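Local coordinates for Rho GTPase-activating protein 26 (Gallus gallus, PDB 1F7C) that stimulates GTP hydrolysis by the Rho-family GTPases RhoA and Cdc42, here represented by its RhoGAP (BH) domain alone, at residues G57-V62 with T96-L101. Numbering follows the deposited sequence.
Sequences GLYRIV and TITSAL
Tyr59 turns one ring face to Thr98, whose methyl CG2 sits 3.9 Å from the ring centroid, 17° off the normal and displaced toward the rim: a CH-pi contact. Thr98 CB also lies 3.5 Å from Tyr59 CD2. CG of Tyr59 is anti to its carbonyl carbon (chi1 -64°), and chi2 of 106° sets the turn of the ring. Leu101 CD2 meets the ring obliquely, and Leu101 CD1 lies 3.8 Å from Tyr59 OH; on the other side of Thr98, Leu58 CD2 touches Thr98 CG2 at 4.1 Å, the side chains crossing at about a right angle.

Between the segments, polar groups are bridged by water, with no direct hydrogen bond. Thr98 OG1, set between backbone N and carbonyl carbon, binds two waters. One, 2.6 Å from Thr98 OG1, accepts from Tyr59 N and donates to Ile61 O; the other donates to Ile61 O at 2.8 Å and also binds Ser99 OG. Ser99 OG packs against Val62 CA at 3.7 Å. Direct bonds from Lys102 NZ to Tyr59 O and Gly63 N to Ser99 OG also join loop and helix.

CB of Arg60, the predicted arginine finger, is directed away from residues 96-101, consistent with presenting the finger to a bound GTPase. Tyr59 OH bonds to His158 and its ring meets Phe180 of helix 173-184 edge-to-face; Val48 of helix 35-51 touches Tyr59 and Thr98, and Val68 of helix 65-76 touches Ser99.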
ATOM      1  N   GLY A  57       2.407  -1.557 -15.813  1.00 35.22           N
ATOM      2  CA  GLY A  57       1.693  -2.440 -14.907  1.00 33.51           C
ATOM      3  C   GLY A  57       2.324  -2.675 -13.541  1.00 33.56           C
ATOM      4  O   GLY A  57       2.176  -3.759 -12.970  1.00 30.17           O
ATOM      5  N   LEU A  58       3.025  -1.672 -13.015  1.00 34.26           N
ATOM      6  CA  LEU A  58       3.657  -1.781 -11.700  1.00 33.86           C
ATOM      7  C   LEU A  58       2.647  -2.236 -10.655  1.00 34.39           C
ATOM      8  O   LEU A  58       1.608  -1.593 -10.462  1.00 31.33           O
ATOM      9  CB  LEU A  58       4.232  -0.431 -11.254  1.00 34.28           C
ATOM     10  CG  LEU A  58       5.600   0.047 -11.736  1.00 34.01           C
ATOM     11  CD1 LEU A  58       5.848   1.444 -11.182  1.00 32.65           C
ATOM     12  CD2 LEU A  58       6.698  -0.916 -11.272  1.00 31.34           C
ATOM     13  N   TYR A  59       2.966  -3.344  -9.986  1.00 34.45           N
ATOM     14  CA  TYR A  59       2.122  -3.914  -8.937  1.00 36.07           C
ATOM     15  C   TYR A  59       0.881  -4.663  -9.449  1.00 38.26           C
ATOM     16  O   TYR A  59       0.154  -5.271  -8.671  1.00 39.79           O
ATOM     17  CB  TYR A  59       1.717  -2.821  -7.928  1.00 31.52           C
ATOM     18  CG  TYR A  59       2.893  -2.237  -7.173  1.00 26.57           C
ATOM     19  CD1 TYR A  59       3.383  -0.954  -7.467  1.00 26.78           C
ATOM     20  CD2 TYR A  59       3.536  -2.974  -6.179  1.00 26.01           C
ATOM     21  CE1 TYR A  59       4.490  -0.425  -6.781  1.00 24.20           C
ATOM     22  CE2 TYR A  59       4.645  -2.462  -5.487  1.00 26.38           C
ATOM     23  CZ  TYR A  59       5.115  -1.190  -5.789  1.00 26.59           C
ATOM     24  OH  TYR A  59       6.197  -0.696  -5.094  1.00 28.84           O
ATOM     25  N   ARG A  60       0.640  -4.614 -10.753  1.00 41.29           N
ATOM     26  CA  ARG A  60      -0.490  -5.320 -11.350  1.00 44.43           C
ATOM     27  C   ARG A  60       0.074  -6.618 -11.926  1.00 44.12           C
ATOM     28  O   ARG A  60      -0.518  -7.686 -11.802  1.00 45.40           O
ATOM     29  CB  ARG A  60      -1.116  -4.480 -12.472  1.00 47.08           C
ATOM     30  CG  ARG A  60      -2.269  -5.166 -13.196  1.00 53.33           C
ATOM     31  CD  ARG A  60      -2.430  -4.632 -14.612  1.00 57.93           C
ATOM     32  NE  ARG A  60      -3.055  -3.313 -14.659  1.00 63.48           N
ATOM     33  CZ  ARG A  60      -2.904  -2.450 -15.663  1.00 66.02           C
ATOM     34  NH1 ARG A  60      -2.140  -2.770 -16.703  1.00 65.93           N
ATOM     35  NH2 ARG A  60      -3.524  -1.272 -15.637  1.00 65.50           N
ATOM     36  N   ILE A  61       1.239  -6.504 -12.552  1.00 46.73           N
ATOM     37  CA  ILE A  61       1.926  -7.637 -13.152  1.00 47.91           C
ATOM     38  C   ILE A  61       2.587  -8.431 -12.045  1.00 49.46           C
ATOM     39  O   ILE A  61       3.371  -7.891 -11.268  1.00 49.10           O
ATOM     40  CB  ILE A  61       3.010  -7.173 -14.157  1.00 48.42           C
ATOM     41  CG1 ILE A  61       2.348  -6.449 -15.334  1.00 48.63           C
ATOM     42  CG2 ILE A  61       3.834  -8.358 -14.633  1.00 47.14           C
ATOM     43  CD1 ILE A  61       1.273  -7.268 -16.040  1.00 49.87           C
ATOM     44  N   VAL A  62       2.263  -9.717 -11.983  1.00 51.68           N
ATOM     45  CA  VAL A  62       2.799 -10.604 -10.966  1.00 53.00           C
ATOM     46  C   VAL A  62       4.076 -11.292 -11.425  1.00 53.59           C
ATOM     47  O   VAL A  62       4.195 -11.688 -12.581  1.00 55.49           O
ATOM     48  CB  VAL A  62       1.757 -11.662 -10.592  1.00 52.70           C
ATOM     49  CG1 VAL A  62       2.286 -12.541  -9.481  1.00 53.38           C
ATOM     50  CG2 VAL A  62       0.461 -10.975 -10.172  1.00 52.23           C
ATOM     51  N   THR A  96       9.380  -8.958  -9.750  1.00 41.77           N
ATOM     52  CA  THR A  96       9.733  -9.781  -8.598  1.00 41.25           C
ATOM     53  C   THR A  96       9.762  -8.942  -7.323  1.00 40.45           C
ATOM     54  O   THR A  96       9.294  -9.376  -6.268  1.00 39.06           O
ATOM     55  CB  THR A  96      11.126 -10.426  -8.798  1.00 41.97           C
ATOM     56  OG1 THR A  96      11.088 -11.304  -9.929  1.00 46.15           O
ATOM     57  CG2 THR A  96      11.541 -11.210  -7.572  1.00 44.41           C
ATOM     58  N   ILE A  97      10.322  -7.741  -7.431  1.00 39.38           N
ATOM     59  CA  ILE A  97      10.426  -6.826  -6.308  1.00 37.06           C
ATOM     60  C   ILE A  97       9.078  -6.248  -5.866  1.00 37.89           C
ATOM     61  O   ILE A  97       8.870  -6.010  -4.673  1.00 36.75           O
ATOM     62  CB  ILE A  97      11.402  -5.684  -6.646  1.00 38.05           C
ATOM     63  CG1 ILE A  97      12.802  -6.274  -6.856  1.00 35.29           C
ATOM     64  CG2 ILE A  97      11.384  -4.614  -5.533  1.00 37.05           C
ATOM     65  CD1 ILE A  97      13.831  -5.300  -7.390  1.00 36.09           C
ATOM     66  N   THR A  98       8.162  -6.022  -6.809  1.00 36.60           N
ATOM     67  CA  THR A  98       6.853  -5.478  -6.446  1.00 37.31           C
ATOM     68  C   THR A  98       5.978  -6.587  -5.880  1.00 38.39           C
ATOM     69  O   THR A  98       5.115  -6.341  -5.036  1.00 37.66           O
ATOM     70  CB  THR A  98       6.107  -4.831  -7.646  1.00 35.66           C
ATOM     71  OG1 THR A  98       5.869  -5.813  -8.657  1.00 34.18           O
ATOM     72  CG2 THR A  98       6.926  -3.689  -8.228  1.00 36.70           C
ATOM     73  N   SER A  99       6.196  -7.809  -6.356  1.00 39.22           N
ATOM     74  CA  SER A  99       5.430  -8.941  -5.860  1.00 38.55           C
ATOM     75  C   SER A  99       5.878  -9.274  -4.440  1.00 37.13           C
ATOM     76  O   SER A  99       5.066  -9.660  -3.603  1.00 37.14           O
ATOM     77  CB  SER A  99       5.595 -10.150  -6.781  1.00 38.20           C
ATOM     78  OG  SER A  99       4.742 -10.029  -7.910  1.00 40.01           O
ATOM     79  N   ALA A 100       7.168  -9.094  -4.169  1.00 35.57           N
ATOM     80  CA  ALA A 100       7.698  -9.361  -2.846  1.00 35.93           C
ATOM     81  C   ALA A 100       7.010  -8.436  -1.857  1.00 38.46           C
ATOM     82  O   ALA A 100       6.595  -8.859  -0.775  1.00 40.20           O
ATOM     83  CB  ALA A 100       9.197  -9.126  -2.820  1.00 33.57           C
ATOM     84  N   LEU A 101       6.888  -7.167  -2.240  1.00 38.11           N
ATOM     85  CA  LEU A 101       6.256  -6.174  -1.394  1.00 36.20           C
ATOM     86  C   LEU A 101       4.797  -6.521  -1.093  1.00 37.53           C
ATOM     87  O   LEU A 101       4.355  -6.408   0.051  1.00 38.13           O
ATOM     88  CB  LEU A 101       6.355  -4.792  -2.053  1.00 35.09           C
ATOM     89  CG  LEU A 101       5.754  -3.604  -1.297  1.00 34.04           C
ATOM     90  CD1 LEU A 101       6.515  -2.339  -1.643  1.00 36.14           C
ATOM     91  CD2 LEU A 101       4.281  -3.455  -1.634  1.00 32.31           C
TER
HETATM   92  O   HOH W   1       5.041  -5.298 -11.121  1.00 30.02           O
HETATM   93  O   HOH W   2       3.378  -7.344  -8.558  1.00 35.74           O